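Local coordinates for IL-4-inducing protein (Schistosoma mansoni, PDB 4EL6) that binds IgE through a beta/gamma-crystallin-type fold and so activates basophils without antigen, triggering release of interleukin-4, at residues C5-R18 with P33-V45. Residues are numbered along the deposited sequence; the frame is centred on the assembly and turned at random. Where two conformers were deposited one is given.
Sequences CKYCLQLYDETYER and PPWTPGSVCVPFV
Ser39 reaches into the 13-18 turn and holds it by two hydrogen bonds. Ser39 OG donates to Glu14 O at 2.7 Å, in the carbonyl plane. Ser39 OG also accepts from Glu17 N at 2.9 Å. Chi1 of 50° sets OG between the backbone N and carbonyl carbon of Ser39, which points it into the turn. On the same sheet face the Tyr12 ring turns its edge to Ser39 O. Glu17 CA lies above one ring face, offset toward the rim. Cys41 SG lies oblique to that ring, 3.9 Å from Tyr12 CE1. Glu17 CG packs on Cys41 SG at 3.4 Å. The other face is apolar: Leu9 CD1 meets Val40 CG1 at 3.5 Å. Leu11 lies alongside Pro37 and Val40, pointing the same way, with Leu11 CD2 4.0 Å from Pro37 CG.

Strands 9-12 and 39-41 run antiparallel between these two layers. Gln10 and Cys41 exchange two backbone bonds. Tyr12 N binds Ser39 O, but the return bond from Ser39 N is weak. Gly38 N also donates to Tyr12 O at 2.8 Å, giving a classic beta bulge.

The hairpin joining strands 9-12 and 21-24 folds over onto strand 39-41, consistent with the folded hairpin of a beta/gamma-crystallin Greek key. Tyr21 meets the Tyr12 ring, and Cys41 is disulfide-bonded to Cys75. Leu9 packs against strands 52-58 and 89-95 of the second sheet.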
loop_
_atom_site.group_PDB
_atom_site.type_symbol
_atom_site.label_atom_id
_atom_site.label_comp_id
_atom_site.label_asym_id
_atom_site.label_seq_id
_atom_site.Cartn_x
_atom_site.Cartn_y
_atom_site.Cartn_z
ATOM N N CYS A 5 -14.571 -0.912 -1.040
ATOM C CA CYS A 5 -13.932 -1.598 -2.203
ATOM C C CYS A 5 -13.394 -2.948 -1.653
ATOM O O CYS A 5 -13.139 -3.171 -0.445
ATOM C CB CYS A 5 -12.905 -0.665 -2.961
ATOM S SG CYS A 5 -11.923 -1.220 -4.440
ATOM N N LYS A 6 -13.397 -3.901 -2.567
ATOM C CA LYS A 6 -13.079 -5.236 -2.197
ATOM C C LYS A 6 -11.595 -5.452 -2.319
ATOM O O LYS A 6 -11.047 -6.303 -1.651
ATOM C CB LYS A 6 -13.816 -6.189 -3.116
ATOM C CG LYS A 6 -15.330 -6.039 -3.050
ATOM C CD LYS A 6 -16.011 -7.225 -2.362
ATOM C CE LYS A 6 -17.508 -6.981 -2.093
ATOM N NZ LYS A 6 -17.802 -6.140 -0.885
ATOM N N TYR A 7 -10.942 -4.699 -3.195
ATOM C CA TYR A 7 -9.535 -5.013 -3.471
ATOM C C TYR A 7 -8.541 -3.868 -3.185
ATOM O O TYR A 7 -7.312 -4.179 -2.945
ATOM C CB TYR A 7 -9.390 -5.504 -4.900
ATOM C CG TYR A 7 -9.937 -4.534 -5.837
ATOM C CD1 TYR A 7 -9.172 -3.423 -6.227
ATOM C CD2 TYR A 7 -11.255 -4.628 -6.273
ATOM C CE1 TYR A 7 -9.686 -2.468 -7.086
ATOM C CE2 TYR A 7 -11.803 -3.658 -7.114
ATOM C CZ TYR A 7 -11.007 -2.574 -7.523
ATOM O OH TYR A 7 -11.500 -1.611 -8.392
ATOM N N CYS A 8 -9.138 -2.666 -3.042
ATOM C CA CYS A 8 -8.429 -1.385 -2.993
ATOM C C CYS A 8 -7.503 -1.315 -1.818
ATOM O O CYS A 8 -7.580 -2.122 -0.900
ATOM C CB CYS A 8 -9.385 -0.187 -2.935
ATOM S SG CYS A 8 -9.982 0.369 -1.330
ATOM N N LEU A 9 -6.631 -0.336 -1.874
ATOM C CA LEU A 9 -5.739 -0.029 -0.811
ATOM C C LEU A 9 -6.420 1.134 -0.095
ATOM O O LEU A 9 -6.888 2.141 -0.768
ATOM C CB LEU A 9 -4.382 0.425 -1.414
ATOM C CG LEU A 9 -3.328 0.865 -0.403
ATOM C CD1 LEU A 9 -2.803 -0.294 0.417
ATOM C CD2 LEU A 9 -2.181 1.563 -1.126
ATOM N N GLN A 10 -6.490 1.045 1.247
ATOM C CA GLN A 10 -7.077 2.089 2.070
ATOM C C GLN A 10 -6.052 2.870 2.854
ATOM O O GLN A 10 -5.239 2.251 3.523
ATOM C CB GLN A 10 -8.112 1.485 3.042
ATOM C CG GLN A 10 -9.277 0.723 2.373
ATOM C CD GLN A 10 -9.950 -0.222 3.353
ATOM O OE1 GLN A 10 -9.299 -0.786 4.220
ATOM N NE2 GLN A 10 -11.253 -0.424 3.195
ATOM N N LEU A 11 -6.036 4.213 2.715
ATOM C CA LEU A 11 -5.075 5.049 3.336
ATOM C C LEU A 11 -5.828 6.020 4.250
ATOM O O LEU A 11 -6.681 6.813 3.779
ATOM C CB LEU A 11 -4.268 5.844 2.321
ATOM C CG LEU A 11 -3.529 4.877 1.430
ATOM C CD1 LEU A 11 -4.291 4.854 0.127
ATOM C CD2 LEU A 11 -2.077 5.170 1.305
ATOM N N TYR A 12 -5.568 5.908 5.527
ATOM C CA TYR A 12 -6.293 6.697 6.544
ATOM C C TYR A 12 -5.468 7.826 7.037
ATOM O O TYR A 12 -4.262 7.664 7.221
ATOM C CB TYR A 12 -6.637 5.799 7.767
ATOM C CG TYR A 12 -7.574 4.696 7.428
ATOM C CD1 TYR A 12 -7.091 3.482 6.956
ATOM C CD2 TYR A 12 -8.962 4.855 7.548
ATOM C CE1 TYR A 12 -7.939 2.432 6.656
ATOM C CE2 TYR A 12 -9.806 3.793 7.229
ATOM C CZ TYR A 12 -9.278 2.598 6.764
ATOM O OH TYR A 12 -10.085 1.546 6.437
ATOM N N ASP A 13 -6.127 8.946 7.331
ATOM C CA ASP A 13 -5.436 10.133 7.830
ATOM C C ASP A 13 -4.779 9.866 9.195
ATOM O O ASP A 13 -3.686 10.342 9.480
ATOM C CB ASP A 13 -6.419 11.306 7.954
ATOM C CG ASP A 13 -6.585 12.117 6.668
ATOM O OD1 ASP A 13 -6.145 11.715 5.566
ATOM O OD2 ASP A 13 -7.222 13.188 6.782
ATOM N N GLU A 14 -5.460 9.132 10.052
ATOM C CA GLU A 14 -5.027 8.959 11.422
ATOM C C GLU A 14 -4.569 7.534 11.664
ATOM O O GLU A 14 -4.839 6.623 10.872
ATOM C CB GLU A 14 -6.163 9.289 12.376
ATOM C CG GLU A 14 -6.456 10.790 12.478
ATOM C CD GLU A 14 -7.787 10.991 13.145
ATOM O OE1 GLU A 14 -7.881 10.577 14.319
ATOM O OE2 GLU A 14 -8.734 11.490 12.476
ATOM N N THR A 15 -3.865 7.327 12.748
ATOM C CA THR A 15 -3.469 5.988 13.105
ATOM C C THR A 15 -4.680 5.171 13.523
ATOM O O THR A 15 -5.738 5.699 13.788
ATOM C CB THR A 15 -2.430 5.967 14.274
ATOM O OG1 THR A 15 -3.046 6.597 15.352
ATOM C CG2 THR A 15 -1.103 6.655 13.973
ATOM N N TYR A 16 -4.501 3.858 13.530
ATOM C CA TYR A 16 -5.529 2.869 13.835
ATOM C C TYR A 16 -6.835 3.051 13.048
ATOM O O TYR A 16 -7.952 2.977 13.576
ATOM C CB TYR A 16 -5.770 2.832 15.328
ATOM C CG TYR A 16 -4.550 2.383 16.105
ATOM C CD1 TYR A 16 -4.321 1.037 16.313
ATOM C CD2 TYR A 16 -3.705 3.300 16.635
ATOM C CE1 TYR A 16 -3.211 0.602 17.014
ATOM C CE2 TYR A 16 -2.597 2.896 17.316
ATOM C CZ TYR A 16 -2.381 1.553 17.521
ATOM O OH TYR A 16 -1.246 1.198 18.261
ATOM N N GLU A 17 -6.674 3.361 11.762
ATOM C CA GLU A 17 -7.800 3.334 10.813
ATOM C C GLU A 17 -8.917 4.328 11.176
ATOM O O GLU A 17 -10.096 4.033 10.974
ATOM C CB GLU A 17 -8.288 1.891 10.620
ATOM C CG GLU A 17 -7.202 0.919 10.162
ATOM C CD GLU A 17 -6.274 0.375 11.249
ATOM O OE1 GLU A 17 -5.053 0.187 10.970
ATOM O OE2 GLU A 17 -6.726 0.141 12.403
ATOM N N ARG A 18 -8.516 5.491 11.670
ATOM C CA ARG A 18 -9.461 6.562 12.020
ATOM C C ARG A 18 -9.323 7.704 11.019
ATOM O O ARG A 18 -8.296 7.886 10.371
ATOM C CB ARG A 18 -9.142 7.081 13.422
ATOM C CG ARG A 18 -9.498 6.031 14.453
ATOM C CD ARG A 18 -8.961 6.277 15.806
ATOM N NE ARG A 18 -7.536 6.407 15.909
ATOM C CZ ARG A 18 -6.840 6.677 16.998
ATOM N NH1 ARG A 18 -7.457 6.879 18.157
ATOM N NH2 ARG A 18 -5.544 6.779 16.922
ATOM N N PRO A 33 2.943 16.099 -3.570
ATOM C CA PRO A 33 3.986 15.615 -2.671
ATOM C C PRO A 33 3.656 14.195 -2.170
ATOM O O PRO A 33 2.550 13.687 -2.287
ATOM C CB PRO A 33 3.883 16.573 -1.478
ATOM C CG PRO A 33 2.450 16.912 -1.459
ATOM C CD PRO A 33 2.008 17.003 -2.886
ATOM N N PRO A 34 4.645 13.582 -1.509
ATOM C CA PRO A 34 4.340 12.195 -1.060
ATOM C C PRO A 34 3.141 12.105 -0.073
ATOM O O PRO A 34 2.956 13.017 0.717
ATOM C CB PRO A 34 5.652 11.726 -0.400
ATOM C CG PRO A 34 6.712 12.644 -1.048
ATOM C CD PRO A 34 6.039 13.977 -1.279
ATOM N N TRP A 35 2.368 11.031 -0.145
ATOM C CA TRP A 35 1.242 10.790 0.785
ATOM C C TRP A 35 1.711 10.318 2.098
ATOM O O TRP A 35 2.537 9.424 2.136
ATOM C CB TRP A 35 0.314 9.803 0.154
ATOM C CG TRP A 35 -0.430 10.414 -1.001
ATOM C CD1 TRP A 35 -0.155 11.621 -1.668
ATOM C CD2 TRP A 35 -1.570 9.848 -1.682
ATOM N NE1 TRP A 35 -1.065 11.799 -2.691
ATOM C CE2 TRP A 35 -1.932 10.781 -2.729
ATOM C CE3 TRP A 35 -2.313 8.683 -1.524
ATOM C CZ2 TRP A 35 -3.042 10.567 -3.549
ATOM C CZ3 TRP A 35 -3.376 8.480 -2.371
ATOM C CH2 TRP A 35 -3.728 9.402 -3.355
ATOM N N THR A 36 1.230 10.922 3.189
ATOM C CA THR A 36 1.683 10.572 4.548
ATOM C C THR A 36 0.530 10.116 5.410
ATOM O O THR A 36 0.094 10.828 6.340
ATOM C CB THR A 36 2.381 11.777 5.175
ATOM O OG1 THR A 36 1.476 12.908 5.113
ATOM C CG2 THR A 36 3.689 12.059 4.443
ATOM N N PRO A 37 -0.035 8.936 5.141
ATOM C CA PRO A 37 -1.151 8.443 5.934
ATOM C C PRO A 37 -0.688 8.002 7.345
ATOM O O PRO A 37 0.498 7.656 7.604
ATOM C CB PRO A 37 -1.604 7.247 5.159
ATOM C CG PRO A 37 -0.313 6.678 4.561
ATOM C CD PRO A 37 0.397 7.934 4.146
ATOM N N GLY A 38 -1.638 8.024 8.254
ATOM C CA GLY A 38 -1.456 7.484 9.600
ATOM C C GLY A 38 -1.502 5.991 9.632
ATOM O O GLY A 38 -0.918 5.394 10.516
ATOM N N SER A 39 -2.338 5.378 8.805
ATOM C CA SER A 39 -2.484 3.954 8.726
ATOM C C SER A 39 -2.938 3.519 7.329
ATOM O O SER A 39 -3.479 4.288 6.616
ATOM C CB SER A 39 -3.431 3.402 9.834
ATOM O OG SER A 39 -4.627 4.110 9.877
ATOM N N VAL A 40 -2.708 2.255 6.989
ATOM C CA VAL A 40 -2.971 1.724 5.668
ATOM C C VAL A 40 -3.454 0.301 5.840
ATOM O O VAL A 40 -2.896 -0.450 6.624
ATOM C CB VAL A 40 -1.684 1.706 4.841
ATOM C CG1 VAL A 40 -1.899 1.085 3.513
ATOM C CG2 VAL A 40 -1.085 3.108 4.756
ATOM N N CYS A 41 -4.478 -0.080 5.071
ATOM C CA CYS A 41 -4.989 -1.433 5.094
ATOM C C CYS A 41 -5.286 -1.920 3.673
ATOM O O CYS A 41 -5.575 -1.152 2.772
ATOM C CB CYS A 41 -6.328 -1.463 5.773
ATOM S SG CYS A 41 -6.294 -0.977 7.527
ATOM N N VAL A 42 -5.378 -3.234 3.562
ATOM C CA VAL A 42 -5.915 -3.933 2.413
ATOM C C VAL A 42 -7.018 -4.858 2.918
ATOM O O VAL A 42 -6.798 -5.618 3.854
ATOM C CB VAL A 42 -4.858 -4.788 1.708
ATOM C CG1 VAL A 42 -5.486 -5.445 0.492
ATOM C CG2 VAL A 42 -3.618 -3.975 1.353
ATOM N N PRO A 43 -8.187 -4.754 2.331
ATOM C CA PRO A 43 -9.310 -5.599 2.798
ATOM C C PRO A 43 -9.038 -7.098 2.666
ATOM O O PRO A 43 -8.252 -7.559 1.814
ATOM C CB PRO A 43 -10.485 -5.146 1.928
ATOM C CG PRO A 43 -10.129 -3.832 1.404
ATOM C CD PRO A 43 -8.618 -3.745 1.347
ATOM N N PHE A 44 -9.730 -7.874 3.517
ATOM C CA PHE A 44 -9.720 -9.276 3.427
ATOM C C PHE A 44 -10.473 -9.706 2.191
ATOM O O PHE A 44 -11.383 -9.037 1.786
ATOM C CB PHE A 44 -10.384 -9.860 4.666
ATOM C CG PHE A 44 -9.425 -10.097 5.793
ATOM C CD1 PHE A 44 -8.580 -11.194 5.759
ATOM C CD2 PHE A 44 -9.378 -9.234 6.904
ATOM C CE1 PHE A 44 -7.699 -11.427 6.811
ATOM C CE2 PHE A 44 -8.529 -9.481 7.986
ATOM C CZ PHE A 44 -7.672 -10.568 7.937
ATOM N N VAL A 45 -10.051 -10.808 1.620
ATOM C CA VAL A 45 -10.699 -11.448 0.507
ATOM C C VAL A 45 -11.169 -12.836 0.994
ATOM O O VAL A 45 -12.284 -12.969 1.500
ATOM C CB VAL A 45 -9.665 -11.556 -0.647
ATOM C CG1 VAL A 45 -10.132 -12.512 -1.727
ATOM C CG2 VAL A 45 -9.452 -10.177 -1.236
HETATM O O HOH W 1 -12.849 -7.656 -0.133
HETATM O O HOH W 2 -1.835 11.791 8.142
#